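Local coordinates for glycosyl hydrolase, family 8 (Clostridium perfringens, PDB 3REN), which probably hydrolyses alpha-glucans such as starch as an alpha-amylase with the (alpha/alpha)6-barrel fold of glycoside hydrolase family 8, at residues Ile87-Arg92 / Ser132-Phe137; Gly191-Ser196 / Ile242-Asn247. All coordinates share one frame; numbering follows the deposited sequence.

Overall arrangement
Contact 1 (Ile87-Arg92 with Ser132-Phe137) and contact 2 (Gly191-Ser196 with Ile242-Asn247) are two peripheral joints of one (alpha/alpha)6 barrel, met in series along the chain: the first is complete before the second begins. Their centres lie 25 Å apart and their nearest atoms about 16 Å, so neither touches the other. The same centres lie about 19 Å and 17 Å, respectively, from the centre of the chain. Both rest on a tyrosine hydroxyl that reaches from one helix to a charged side chain near the end of another, a lysine in contact 1 and a glutamate in contact 2. A 1,2-ethanediol, probably from crystallisation, sits about 6 Å from the side chain of Ala244.

Contact 1 (Ile87-Arg92 / Ser132-Phe137); sequences IVKEMR and SFYYKF
The side chains of Lys89 and Tyr134 approach from opposite directions and meet through one polar pair: Lys89 NZ donates a weak hydrogen bond to Tyr134 OH at 3.3 Å. The ammonium approaches the ring obliquely, with Lys89 NZ 3.9 Å from Tyr134 CE2. Behind it, the aliphatic part of the lysine adds a loose touch, Lys89 CD lying 4.0 Å from Tyr134 OH. Two long side chains suit this place, since the backbones come no nearer than 11.0 Å, between the CA atoms of Lys89 and Tyr135. Tyr134 sends its ring across with CG anti to the backbone N (chi1 -173°), while in Lys89 a bend at chi3 (-78°) carries CE off to the side and the extended last bond brings NZ back alongside the hydroxyl. In the (alpha/alpha)6 barrel this light surface contact links the C-terminal part of helix 78-89 to the start of helix 133-150. A type I turn runs from Lys89 to Arg92, with Arg92 N bonded to Lys89 O at 3.1 Å. Lys89 also lies against Tyr138, one turn further along the tyrosine's helix. Beneath the contact, the buried Tyr135 spans the same two helices, its ring edge-to-face with Phe81 and its hydroxyl bonded to Lys78 NZ.

Contact 2 (Gly191-Ser196 / Ile242-Asn247); sequences GIYEKS and IEAGEN
Tyr193, in the middle of helix 188-201, faces Ala244 just past the end of helix 231-243, their CA atoms 10.0 Å apart, and beyond Ala244 the chain turns through Gly245 with positive phi (88°) in a Schellman motif. The long, rigid phenol of Tyr193 suits this gap, its hydroxyl reaching a polar partner on the far side. Tyr193 does so with CG anti to its own backbone nitrogen (chi1 -177°), and its hydroxyl donates to the carboxylate of Glu246 through a very short bond, Tyr193 OH to Glu246 OE2 at 2.5 Å. The acceptor oxygen lies at the ring edge, in the ring plane, whereas the carboxylate as a whole is turned 42° from that plane. With the chain of Glu246 bent at chi2, its CG and CD lie almost equally near the hydroxyl and OE2 makes the bond. Ala244 completes the seat: its methyl packs beside the hydroxyl at the ring edge, with Ala244 CB 3.5 Å from Tyr193 OH and 4.1 Å from Tyr193 CE2. Leu176 of helix 176-185 touches both Tyr193 and Ala244. The other carboxylate oxygen, Glu246 OE1, forms a long, weak ion pair with Arg241. Gly245 suits the turn because a CB at these angles would press on the preceding carbonyl oxygen. The whole is a Schellman C-terminal turn whose following residue is bonded to a neighbouring helix, joining helices 188-201 and 231-243 of the (alpha/alpha)6 barrel.

Contact 1 (Ile87-Arg92 / Ser132-Phe137)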
loop_
_atom_site.group_PDB
_atom_site.type_symbol
_atom_site.label_atom_id
_atom_site.label_comp_id
_atom_site.label_asym_id
_atom_site.label_seq_id
_atom_site.Cartn_x
_atom_site.Cartn_y
_atom_site.Cartn_z
ATOM N N ILE A 87 -13.387 8.368 10.339
ATOM C CA ILE A 87 -13.563 8.798 8.937
ATOM C C ILE A 87 -13.922 7.640 7.994
ATOM O O ILE A 87 -14.792 7.780 7.138
ATOM C CB ILE A 87 -12.294 9.527 8.426
ATOM C CG1 ILE A 87 -12.210 10.895 9.113
ATOM C CG2 ILE A 87 -12.286 9.638 6.892
ATOM C CD1 ILE A 87 -10.780 11.418 9.286
ATOM N N VAL A 88 -13.245 6.499 8.136
ATOM C CA VAL A 88 -13.551 5.320 7.315
ATOM C C VAL A 88 -15.009 4.814 7.511
ATOM O O VAL A 88 -15.707 4.464 6.545
ATOM C CB VAL A 88 -12.503 4.214 7.612
ATOM C CG1 VAL A 88 -12.969 2.871 7.190
ATOM C CG2 VAL A 88 -11.193 4.582 6.897
ATOM N N LYS A 89 -15.461 4.773 8.759
ATOM C CA LYS A 89 -16.815 4.257 9.035
ATOM C C LYS A 89 -17.825 5.035 8.204
ATOM O O LYS A 89 -18.750 4.431 7.661
ATOM C CB LYS A 89 -17.163 4.316 10.528
ATOM C CG LYS A 89 -16.275 3.349 11.341
ATOM C CD LYS A 89 -16.871 2.941 12.659
ATOM C CE LYS A 89 -16.756 3.975 13.737
ATOM N NZ LYS A 89 -17.411 3.462 15.016
ATOM N N GLU A 90 -17.613 6.348 8.066
ATOM C CA GLU A 90 -18.523 7.200 7.298
ATOM C C GLU A 90 -18.399 7.009 5.793
ATOM O O GLU A 90 -19.245 7.479 5.017
ATOM C CB GLU A 90 -18.403 8.694 7.696
ATOM C CG GLU A 90 -18.779 8.970 9.190
ATOM C CD GLU A 90 -20.125 8.362 9.605
ATOM O OE1 GLU A 90 -20.173 7.640 10.641
ATOM O OE2 GLU A 90 -21.141 8.597 8.904
HETATM N N MSE A 91 -17.335 6.327 5.371
HETATM C CA MSE A 91 -17.166 6.024 3.948
HETATM C C MSE A 91 -17.786 4.661 3.619
HETATM O O MSE A 91 -17.774 4.248 2.434
HETATM C CB MSE A 91 -15.671 6.070 3.550
HETATM C CG MSE A 91 -15.082 7.476 3.675
HETATM SE SE MSE A 91 -13.219 7.593 3.262
HETATM C CE MSE A 91 -13.273 7.311 1.308
ATOM N N ARG A 92 -18.347 3.978 4.624
ATOM C CA ARG A 92 -18.961 2.680 4.385
ATOM C C ARG A 92 -20.169 2.854 3.484
ATOM O O ARG A 92 -20.954 3.774 3.671
ATOM C CB ARG A 92 -19.377 1.951 5.668
ATOM C CG ARG A 92 -19.688 0.492 5.435
ATOM C CD ARG A 92 -20.239 -0.215 6.696
ATOM N NE ARG A 92 -21.450 0.426 7.193
ATOM C CZ ARG A 92 -21.965 0.230 8.410
ATOM N NH1 ARG A 92 -23.079 0.884 8.781
ATOM N NH2 ARG A 92 -21.366 -0.609 9.256
ATOM N N SER A 132 -9.614 -5.202 21.561
ATOM C CA SER A 132 -10.865 -4.502 21.344
ATOM C C SER A 132 -11.678 -5.214 20.280
ATOM O O SER A 132 -11.447 -4.990 19.088
ATOM C CB SER A 132 -10.623 -3.075 20.867
ATOM O OG SER A 132 -10.384 -2.217 21.963
ATOM N N PHE A 133 -12.646 -6.035 20.711
ATOM C CA PHE A 133 -13.440 -6.834 19.797
ATOM C C PHE A 133 -14.123 -5.979 18.713
ATOM O O PHE A 133 -14.425 -6.503 17.642
ATOM C CB PHE A 133 -14.545 -7.561 20.555
ATOM C CG PHE A 133 -15.665 -6.651 20.956
ATOM C CD1 PHE A 133 -16.766 -6.466 20.114
ATOM C CD2 PHE A 133 -15.595 -5.923 22.145
ATOM C CE1 PHE A 133 -17.785 -5.572 20.463
ATOM C CE2 PHE A 133 -16.616 -5.019 22.514
ATOM C CZ PHE A 133 -17.710 -4.852 21.671
ATOM N N TYR A 134 -14.427 -4.705 19.019
ATOM C CA TYR A 134 -15.179 -3.841 18.110
ATOM C C TYR A 134 -14.496 -3.748 16.723
ATOM O O TYR A 134 -15.158 -3.933 15.694
ATOM C CB TYR A 134 -15.402 -2.428 18.687
ATOM C CG TYR A 134 -16.308 -1.629 17.800
ATOM C CD1 TYR A 134 -17.697 -1.658 17.977
ATOM C CD2 TYR A 134 -15.790 -0.902 16.720
ATOM C CE1 TYR A 134 -18.534 -0.952 17.123
ATOM C CE2 TYR A 134 -16.615 -0.219 15.851
ATOM C CZ TYR A 134 -17.972 -0.234 16.051
ATOM O OH TYR A 134 -18.779 0.469 15.188
ATOM N N TYR A 135 -13.183 -3.469 16.729
ATOM C CA TYR A 135 -12.367 -3.496 15.521
ATOM C C TYR A 135 -12.522 -4.800 14.722
ATOM O O TYR A 135 -12.675 -4.769 13.492
ATOM C CB TYR A 135 -10.893 -3.318 15.890
ATOM C CG TYR A 135 -10.554 -2.018 16.605
ATOM C CD1 TYR A 135 -11.027 -0.805 16.132
ATOM C CD2 TYR A 135 -9.722 -2.009 17.742
ATOM C CE1 TYR A 135 -10.716 0.379 16.767
ATOM C CE2 TYR A 135 -9.387 -0.799 18.394
ATOM C CZ TYR A 135 -9.891 0.381 17.902
ATOM O OH TYR A 135 -9.596 1.600 18.511
ATOM N N LYS A 136 -12.481 -5.934 15.425
ATOM C CA LYS A 136 -12.548 -7.259 14.808
ATOM C C LYS A 136 -13.934 -7.492 14.170
ATOM O O LYS A 136 -14.024 -7.970 13.042
ATOM C CB LYS A 136 -12.240 -8.350 15.857
ATOM C CG LYS A 136 -12.211 -9.781 15.367
ATOM C CD LYS A 136 -12.012 -10.746 16.542
ATOM C CE LYS A 136 -12.332 -12.171 16.145
ATOM N NZ LYS A 136 -12.150 -13.126 17.288
ATOM N N PHE A 137 -14.996 -7.143 14.890
ATOM C CA PHE A 137 -16.352 -7.326 14.390
ATOM C C PHE A 137 -16.598 -6.461 13.175
ATOM O O PHE A 137 -17.246 -6.887 12.223
ATOM C CB PHE A 137 -17.405 -6.962 15.468
ATOM C CG PHE A 137 -17.630 -8.041 16.483
ATOM C CD1 PHE A 137 -16.667 -9.013 16.704
ATOM C CD2 PHE A 137 -18.811 -8.084 17.231
ATOM C CE1 PHE A 137 -16.884 -10.034 17.643
ATOM C CE2 PHE A 137 -19.009 -9.084 18.191
ATOM C CZ PHE A 137 -18.043 -10.058 18.379
#

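Contact 2 (Gly191-Ser196 / Ile242-Asn247)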
loop_
_atom_site.group_PDB
_atom_site.type_symbol
_atom_site.label_atom_id
_atom_site.label_comp_id
_atom_site.label_asym_id
_atom_site.label_seq_id
_atom_site.Cartn_x
_atom_site.Cartn_y
_atom_site.Cartn_z
ATOM N N GLY A 191 -9.652 -21.258 1.755
ATOM C CA GLY A 191 -9.816 -21.469 0.331
ATOM C C GLY A 191 -9.442 -20.224 -0.463
ATOM O O GLY A 191 -8.859 -20.323 -1.547
ATOM N N ILE A 192 -9.791 -19.051 0.063
ATOM C CA ILE A 192 -9.465 -17.791 -0.620
ATOM C C ILE A 192 -7.955 -17.582 -0.619
ATOM O O ILE A 192 -7.389 -17.245 -1.664
ATOM C CB ILE A 192 -10.156 -16.544 0.032
ATOM C CG1 ILE A 192 -11.686 -16.715 0.062
ATOM C CG2 ILE A 192 -9.833 -15.321 -0.746
ATOM C CD1 ILE A 192 -12.331 -16.534 -1.287
ATOM N N TYR A 193 -7.321 -17.764 0.557
ATOM C CA TYR A 193 -5.867 -17.718 0.687
ATOM C C TYR A 193 -5.169 -18.663 -0.290
ATOM O O TYR A 193 -4.197 -18.258 -0.953
ATOM C CB TYR A 193 -5.391 -18.041 2.128
ATOM C CG TYR A 193 -3.875 -17.921 2.304
ATOM C CD1 TYR A 193 -3.010 -18.941 1.893
ATOM C CD2 TYR A 193 -3.309 -16.775 2.879
ATOM C CE1 TYR A 193 -1.657 -18.829 2.053
ATOM C CE2 TYR A 193 -1.949 -16.656 3.044
ATOM C CZ TYR A 193 -1.130 -17.682 2.635
ATOM O OH TYR A 193 0.224 -17.569 2.822
ATOM N N GLU A 194 -5.639 -19.909 -0.363
ATOM C CA GLU A 194 -5.039 -20.942 -1.238
ATOM C C GLU A 194 -5.154 -20.575 -2.728
ATOM O O GLU A 194 -4.188 -20.725 -3.480
ATOM C CB GLU A 194 -5.642 -22.336 -1.013
ATOM C CG GLU A 194 -5.444 -22.933 0.391
ATOM C CD GLU A 194 -3.976 -23.278 0.734
ATOM O OE1 GLU A 194 -3.289 -23.944 -0.083
ATOM O OE2 GLU A 194 -3.510 -22.904 1.842
ATOM N N LYS A 195 -6.325 -20.092 -3.147
ATOM C CA LYS A 195 -6.493 -19.643 -4.531
ATOM C C LYS A 195 -5.633 -18.413 -4.878
ATOM O O LYS A 195 -4.928 -18.407 -5.899
ATOM C CB LYS A 195 -7.960 -19.414 -4.870
ATOM C CG LYS A 195 -8.224 -18.862 -6.298
ATOM C CD LYS A 195 -7.829 -19.865 -7.412
ATOM C CE LYS A 195 -8.321 -19.393 -8.779
ATOM N NZ LYS A 195 -7.653 -20.098 -9.920
ATOM N N SER A 196 -5.695 -17.391 -4.027
ATOM C CA SER A 196 -4.843 -16.199 -4.115
ATOM C C SER A 196 -3.356 -16.544 -4.232
ATOM O O SER A 196 -2.656 -16.065 -5.147
ATOM C CB SER A 196 -5.073 -15.311 -2.879
ATOM O OG SER A 196 -6.433 -14.895 -2.857
ATOM N N ILE A 242 5.892 -12.499 1.862
ATOM C CA ILE A 242 6.788 -12.798 2.980
ATOM C C ILE A 242 6.115 -12.588 4.327
ATOM O O ILE A 242 6.360 -13.367 5.229
ATOM C CB ILE A 242 8.166 -12.068 2.900
ATOM C CG1 ILE A 242 8.018 -10.571 3.108
ATOM C CG2 ILE A 242 8.860 -12.419 1.585
ATOM C CD1 ILE A 242 9.272 -9.747 2.740
ATOM N N GLU A 243 5.260 -11.555 4.453
ATOM C CA GLU A 243 4.556 -11.282 5.717
ATOM C C GLU A 243 3.616 -12.409 6.054
ATOM O O GLU A 243 3.306 -12.610 7.221
ATOM C CB GLU A 243 3.792 -9.948 5.706
ATOM C CG GLU A 243 4.664 -8.726 5.673
ATOM C CD GLU A 243 3.868 -7.409 5.606
ATOM O OE1 GLU A 243 4.469 -6.354 5.881
ATOM O OE2 GLU A 243 2.652 -7.406 5.265
ATOM N N ALA A 244 3.186 -13.161 5.046
ATOM C CA ALA A 244 2.319 -14.311 5.244
ATOM C C ALA A 244 3.111 -15.606 5.441
ATOM O O ALA A 244 2.529 -16.676 5.545
ATOM C CB ALA A 244 1.369 -14.461 4.038
ATOM N N GLY A 245 4.431 -15.509 5.462
ATOM C CA GLY A 245 5.304 -16.671 5.664
ATOM C C GLY A 245 5.695 -17.419 4.396
ATOM O O GLY A 245 6.293 -18.483 4.473
ATOM N N GLU A 246 5.358 -16.897 3.217
ATOM C CA GLU A 246 5.724 -17.593 1.961
ATOM C C GLU A 246 7.158 -17.264 1.530
ATOM O O GLU A 246 7.789 -16.343 2.081
ATOM C CB GLU A 246 4.749 -17.232 0.842
ATOM C CG GLU A 246 3.281 -17.440 1.160
ATOM C CD GLU A 246 2.874 -18.920 1.233
ATOM O OE1 GLU A 246 3.570 -19.789 0.635
ATOM O OE2 GLU A 246 1.846 -19.211 1.904
ATOM N N ASN A 247 7.644 -17.965 0.507
ATOM C CA ASN A 247 9.045 -17.879 0.080
ATOM C C ASN A 247 9.257 -16.916 -1.082
ATOM O O ASN A 247 8.657 -17.094 -2.120
ATOM C CB ASN A 247 9.531 -19.281 -0.336
ATOM C CG ASN A 247 11.026 -19.309 -0.719
ATOM O OD1 ASN A 247 11.477 -18.576 -1.608
ATOM N ND2 ASN A 247 11.791 -20.154 -0.032
#